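Local coordinates for fatty acid metabolism regulator protein (Bacillus subtilis, PDB 1VI0) that represses genes for fatty acid transport and beta-oxidation as a DNA-binding homodimer, releasing DNA when long-chain fatty acyl-CoA binds, at residues Glu69-Asp74 against Ile89-Ser94; Ile14-Glu19 against Lys36-Ala41. All coordinates share one frame; numbering follows the deposited sequence.

Interaction 1: Glu69-Asp74 against Ile89-Ser94; sequences ERMEED and ISKHFS
Bends at chi2 and chi3 follow a first torsion that sets CG of Met71 anti to the carbonyl carbon (chi1 -76°), and together they carry the selenium of this selenomethionine across to Lys91. Lys91 makes the same first turn (chi1 -59°); its CB points at the partner helix, and bends at every later torsion lead the amine off. The touch that results is van der Waals: SE of Met71 rests 4.0 Å from CB of Lys91, the two chains meeting at a slant. Asp74 comes in beside it, its OD2 approaching CD of Lys91 at 4.1 Å, and the two side chains cross at about a right angle. Their charges do not pair here, since OD2 of Asp74 and NZ of Lys91 are 6.1 Å apart. The contact joins helices 52-75 and 81-97, consecutive helices linked by a short loop in the all-helical ligand-binding domain of this TetR-family repressor. The nearest CA approach between the two segments is 7.9 Å, from CA of Met71 to CA of Lys91, and the contact buries just 99 Å². One residue along from the lysine, His92 touches the bound dodecyl-CoA and hydrogen-bonds through ND1 to OH of Tyr128. Ile89 and Phe93 pack against helices 151-171 and 182-191. Away from the contact, Arg70 and Glu73 form a salt bridge on helix 52-75: NE of Arg70 donates to OE1 of Glu73 over 3.1 Å in a nearly straight bond lying in the guanidinium plane. Within helix 81-97, OG of Ser94 folds back 2.9 Å to O of Ser90, which it meets from the carbonyl face opposite the one used by N of Ser94.

Interaction 2: Ile14-Glu19 against Lys36-Ala41; sequences IDAAVE and KQAGVA
Ala16 supplies the apolar part of this contact with a single methyl group: its CB lies 3.5 Å from CG of Gln37 and 3.6 Å from CB of Ala38. Side chains this small let the backbones come close, with CA of Ala16 5.2 Å from CA of Ala38. The polar part is Glu19 against Gln37, crossing at about a right angle with carboxylate and amide planes 58° apart. Glu19 sends CG away from its backbone N (chi1 -161°) and then bends, which brings the carboxylate against the amide, yet no hydrogen bond forms. OE2 of Glu19 is 3.0 Å from NE2 of Gln37 but at a poor angle, and two acceptors, OE1 of Glu19 and OE1 of Gln37, also stand 3.0 Å apart. Replacing Glu19 by an alanine would probably leave the Gln37 amide without the carboxylate it lies against and freer to turn. In the backbone, Gly39 ends helix 31-38 in a Schellman motif, its N bonding 2.9 Å to O of Lys36; the chain then runs to Ala41, N-cap of helix 42-48, within the predicted helix-turn-helix. On its other sides, helix 9-24 sets Ala17 on Ile55 and Leu59 of helix 52-75, and Val18 on Asn101 and Val105 of helix 100-109.

Interaction 2 comes first along the chain and closes before interaction 1 opens. Their centres are 26 Å apart, with about 13 Å between nearest atoms, and they do not touch. Interaction 2 joins helices 9-24 and 31-38 in the DNA-binding region, interaction 1 helices 52-75 and 81-97 beside the acyl-CoA pocket. Helix 52-75 spans the two: near its start Ile55 and Leu59 receive helix 9-24, while its last turns carry Glu69-Asp74. This arrangement is consistent with acyl-CoA binding in one region altering, through that shared helix, how the other sits on DNA, as in other TetR-family repressors.

Interaction 1: Glu69-Asp74 against Ile89-Ser94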
loop_
_atom_site.group_PDB
_atom_site.type_symbol
_atom_site.label_atom_id
_atom_site.label_comp_id
_atom_site.label_asym_id
_atom_site.label_seq_id
_atom_site.Cartn_x
_atom_site.Cartn_y
_atom_site.Cartn_z
ATOM N N GLU A 69 17.524 -0.942 13.852
ATOM C CA GLU A 69 18.729 -1.331 14.638
ATOM C C GLU A 69 18.614 -2.787 15.055
ATOM O O GLU A 69 19.580 -3.562 14.814
ATOM C CB GLU A 69 19.064 -0.386 15.718
ATOM C CG GLU A 69 18.019 0.328 16.507
ATOM C CD GLU A 69 18.523 1.651 17.082
ATOM O OE1 GLU A 69 17.869 2.186 18.006
ATOM O OE2 GLU A 69 19.565 2.155 16.605
ATOM N N ARG A 70 17.421 -3.202 15.463
ATOM C CA ARG A 70 17.186 -4.610 15.769
ATOM C C ARG A 70 17.422 -5.488 14.530
ATOM O O ARG A 70 17.915 -6.598 14.678
ATOM C CB ARG A 70 15.732 -4.851 16.225
ATOM C CG ARG A 70 15.321 -3.917 17.348
ATOM C CD ARG A 70 16.060 -4.251 18.630
ATOM N NE ARG A 70 17.451 -3.875 18.625
ATOM C CZ ARG A 70 17.993 -2.683 18.735
ATOM N NH1 ARG A 70 17.225 -1.605 18.900
ATOM N NH2 ARG A 70 19.317 -2.547 18.633
HETATM N N MSE A 71 16.946 -5.056 13.361
HETATM C CA MSE A 71 17.112 -5.869 12.160
HETATM C C MSE A 71 18.588 -6.111 11.876
HETATM O O MSE A 71 19.044 -7.247 11.748
HETATM C CB MSE A 71 16.479 -5.200 10.938
HETATM C CG MSE A 71 14.964 -5.291 10.889
HETATM SE SE MSE A 71 14.425 -7.143 10.924
HETATM C CE MSE A 71 15.682 -7.843 9.691
ATOM N N GLU A 72 19.364 -5.021 11.849
ATOM C CA GLU A 72 20.792 -5.181 11.543
ATOM C C GLU A 72 21.420 -6.148 12.531
ATOM O O GLU A 72 22.239 -6.989 12.181
ATOM C CB GLU A 72 21.509 -3.843 11.543
ATOM C CG GLU A 72 21.338 -3.045 10.249
ATOM C CD GLU A 72 21.539 -3.897 9.016
ATOM O OE1 GLU A 72 20.528 -4.488 8.578
ATOM O OE2 GLU A 72 22.668 -4.036 8.502
ATOM N N GLU A 73 21.028 -6.001 13.796
ATOM C CA GLU A 73 21.508 -6.878 14.848
ATOM C C GLU A 73 21.195 -8.339 14.589
ATOM O O GLU A 73 22.088 -9.195 14.614
ATOM C CB GLU A 73 20.863 -6.428 16.171
ATOM C CG GLU A 73 20.824 -7.553 17.218
ATOM C CD GLU A 73 20.544 -6.969 18.585
ATOM O OE1 GLU A 73 19.637 -6.091 18.691
ATOM O OE2 GLU A 73 21.279 -7.279 19.544
ATOM N N ASP A 74 19.953 -8.676 14.274
ATOM C CA ASP A 74 19.594 -10.068 14.053
ATOM C C ASP A 74 20.039 -10.701 12.758
ATOM O O ASP A 74 20.270 -11.926 12.754
ATOM C CB ASP A 74 18.056 -10.210 14.132
ATOM C CG ASP A 74 17.553 -9.803 15.509
ATOM O OD1 ASP A 74 18.414 -9.682 16.417
ATOM O OD2 ASP A 74 16.338 -9.611 15.645
ATOM N N ILE A 89 10.507 -10.723 7.645
ATOM C CA ILE A 89 9.053 -10.910 7.645
ATOM C C ILE A 89 8.507 -11.140 9.056
ATOM O O ILE A 89 7.532 -10.553 9.504
ATOM C CB ILE A 89 8.616 -11.990 6.666
ATOM C CG1 ILE A 89 9.153 -11.659 5.227
ATOM C CG2 ILE A 89 7.135 -12.208 6.655
ATOM C CD1 ILE A 89 9.040 -12.808 4.293
ATOM N N SER A 90 9.144 -12.111 9.739
ATOM C CA SER A 90 8.621 -12.435 11.085
ATOM C C SER A 90 8.777 -11.273 12.045
ATOM O O SER A 90 7.829 -10.987 12.801
ATOM C CB SER A 90 9.311 -13.710 11.561
ATOM O OG SER A 90 10.647 -13.506 11.881
ATOM N N LYS A 91 9.860 -10.479 11.939
ATOM C CA LYS A 91 10.046 -9.349 12.813
ATOM C C LYS A 91 9.065 -8.210 12.474
ATOM O O LYS A 91 8.520 -7.622 13.426
ATOM C CB LYS A 91 11.486 -8.916 12.948
ATOM C CG LYS A 91 12.369 -10.056 13.495
ATOM C CD LYS A 91 12.319 -10.035 15.019
ATOM C CE LYS A 91 12.076 -11.420 15.596
ATOM N NZ LYS A 91 10.646 -11.854 15.403
ATOM N N HIS A 92 8.817 -8.022 11.208
ATOM C CA HIS A 92 7.841 -6.976 10.776
ATOM C C HIS A 92 6.452 -7.325 11.336
ATOM O O HIS A 92 5.769 -6.540 12.000
ATOM C CB HIS A 92 7.885 -6.837 9.285
ATOM C CG HIS A 92 7.053 -5.778 8.621
ATOM N ND1 HIS A 92 7.475 -5.047 7.517
ATOM C CD2 HIS A 92 5.794 -5.388 8.862
ATOM C CE1 HIS A 92 6.459 -4.276 7.117
ATOM N NE2 HIS A 92 5.417 -4.446 7.948
ATOM N N PHE A 93 6.009 -8.561 11.097
ATOM C CA PHE A 93 4.684 -9.028 11.539
ATOM C C PHE A 93 4.569 -8.972 13.062
ATOM O O PHE A 93 3.571 -8.424 13.551
ATOM C CB PHE A 93 4.506 -10.486 11.018
ATOM C CG PHE A 93 4.204 -10.577 9.548
ATOM C CD1 PHE A 93 4.077 -9.469 8.701
ATOM C CD2 PHE A 93 3.829 -11.824 9.016
ATOM C CE1 PHE A 93 3.713 -9.647 7.394
ATOM C CE2 PHE A 93 3.468 -11.978 7.694
ATOM C CZ PHE A 93 3.395 -10.852 6.860
ATOM N N SER A 94 5.610 -9.414 13.770
ATOM C CA SER A 94 5.617 -9.437 15.214
ATOM C C SER A 94 5.484 -8.060 15.851
ATOM O O SER A 94 4.769 -7.862 16.850
ATOM C CB SER A 94 6.857 -10.149 15.800
ATOM O OG SER A 94 6.760 -11.543 15.460
#

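Interaction 2: Ile14-Glu19 against Lys36-Ala41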
loop_
_atom_site.group_PDB
_atom_site.type_symbol
_atom_site.label_atom_id
_atom_site.label_comp_id
_atom_site.label_asym_id
_atom_site.label_seq_id
_atom_site.Cartn_x
_atom_site.Cartn_y
_atom_site.Cartn_z
ATOM N N ILE A 14 5.394 10.611 22.121
ATOM C CA ILE A 14 5.273 9.744 20.918
ATOM C C ILE A 14 4.290 8.603 21.157
ATOM O O ILE A 14 3.437 8.278 20.346
ATOM C CB ILE A 14 6.641 9.182 20.535
ATOM C CG1 ILE A 14 7.572 10.299 20.072
ATOM C CG2 ILE A 14 6.474 8.123 19.439
ATOM C CD1 ILE A 14 7.184 10.965 18.779
ATOM N N ASP A 15 4.313 7.996 22.349
ATOM C CA ASP A 15 3.426 6.878 22.666
ATOM C C ASP A 15 1.996 7.297 22.780
ATOM O O ASP A 15 1.046 6.631 22.322
ATOM C CB ASP A 15 3.940 6.194 23.942
ATOM C CG ASP A 15 5.105 5.266 23.715
ATOM O OD1 ASP A 15 5.645 5.138 22.612
ATOM O OD2 ASP A 15 5.535 4.626 24.724
ATOM N N ALA A 16 1.761 8.503 23.354
ATOM C CA ALA A 16 0.394 9.000 23.431
ATOM C C ALA A 16 -0.097 9.346 22.036
ATOM O O ALA A 16 -1.244 9.093 21.685
ATOM C CB ALA A 16 0.339 10.219 24.333
ATOM N N ALA A 17 0.798 9.884 21.200
ATOM C CA ALA A 17 0.441 10.208 19.815
ATOM C C ALA A 17 -0.030 8.954 19.071
ATOM O O ALA A 17 -1.047 9.012 18.392
ATOM C CB ALA A 17 1.604 10.818 19.083
ATOM N N VAL A 18 0.681 7.836 19.271
ATOM C CA VAL A 18 0.227 6.607 18.576
ATOM C C VAL A 18 -1.204 6.287 18.906
ATOM O O VAL A 18 -2.023 5.957 18.070
ATOM C CB VAL A 18 1.147 5.419 18.919
ATOM C CG1 VAL A 18 0.550 4.125 18.349
ATOM C CG2 VAL A 18 2.519 5.639 18.333
ATOM N N GLU A 19 -1.523 6.334 20.202
ATOM C CA GLU A 19 -2.846 6.039 20.690
ATOM C C GLU A 19 -3.919 6.952 20.157
ATOM O O GLU A 19 -4.938 6.520 19.616
ATOM C CB GLU A 19 -2.817 6.119 22.228
ATOM C CG GLU A 19 -4.029 5.359 22.784
ATOM C CD GLU A 19 -4.882 6.250 23.648
ATOM O OE1 GLU A 19 -5.346 7.321 23.160
ATOM O OE2 GLU A 19 -5.091 5.873 24.823
ATOM N N LYS A 36 -3.272 15.998 26.459
ATOM C CA LYS A 36 -4.194 15.420 27.443
ATOM C C LYS A 36 -3.906 13.944 27.616
ATOM O O LYS A 36 -3.588 13.480 28.719
ATOM C CB LYS A 36 -5.639 15.623 26.969
ATOM N N GLN A 37 -3.864 13.211 26.489
ATOM C CA GLN A 37 -3.514 11.801 26.539
ATOM C C GLN A 37 -2.189 11.559 27.216
ATOM O O GLN A 37 -2.068 10.592 28.008
ATOM C CB GLN A 37 -3.532 11.188 25.126
ATOM C CG GLN A 37 -2.999 9.748 25.116
ATOM C CD GLN A 37 -3.988 8.790 25.750
ATOM O OE1 GLN A 37 -5.203 8.975 25.628
ATOM N NE2 GLN A 37 -3.463 7.762 26.417
ATOM N N ALA A 38 -1.131 12.352 26.992
ATOM C CA ALA A 38 0.132 12.089 27.637
ATOM C C ALA A 38 0.199 12.666 29.063
ATOM O O ALA A 38 1.221 12.473 29.723
ATOM C CB ALA A 38 1.334 12.574 26.841
ATOM N N GLY A 39 -0.751 13.481 29.455
ATOM C CA GLY A 39 -0.780 14.044 30.804
ATOM C C GLY A 39 0.123 15.237 30.999
ATOM O O GLY A 39 0.495 15.555 32.148
ATOM N N VAL A 40 0.541 15.882 29.933
ATOM C CA VAL A 40 1.434 17.041 29.952
ATOM C C VAL A 40 0.686 18.260 29.428
ATOM O O VAL A 40 -0.497 18.165 29.051
ATOM C CB VAL A 40 2.668 16.786 29.073
ATOM C CG1 VAL A 40 3.461 15.580 29.548
ATOM C CG2 VAL A 40 2.232 16.597 27.614
ATOM N N ALA A 41 1.279 19.446 29.506
ATOM C CA ALA A 41 0.584 20.645 29.000
ATOM C C ALA A 41 0.909 20.884 27.536
ATOM O O ALA A 41 1.973 20.459 27.058
ATOM C CB ALA A 41 0.959 21.849 29.853
#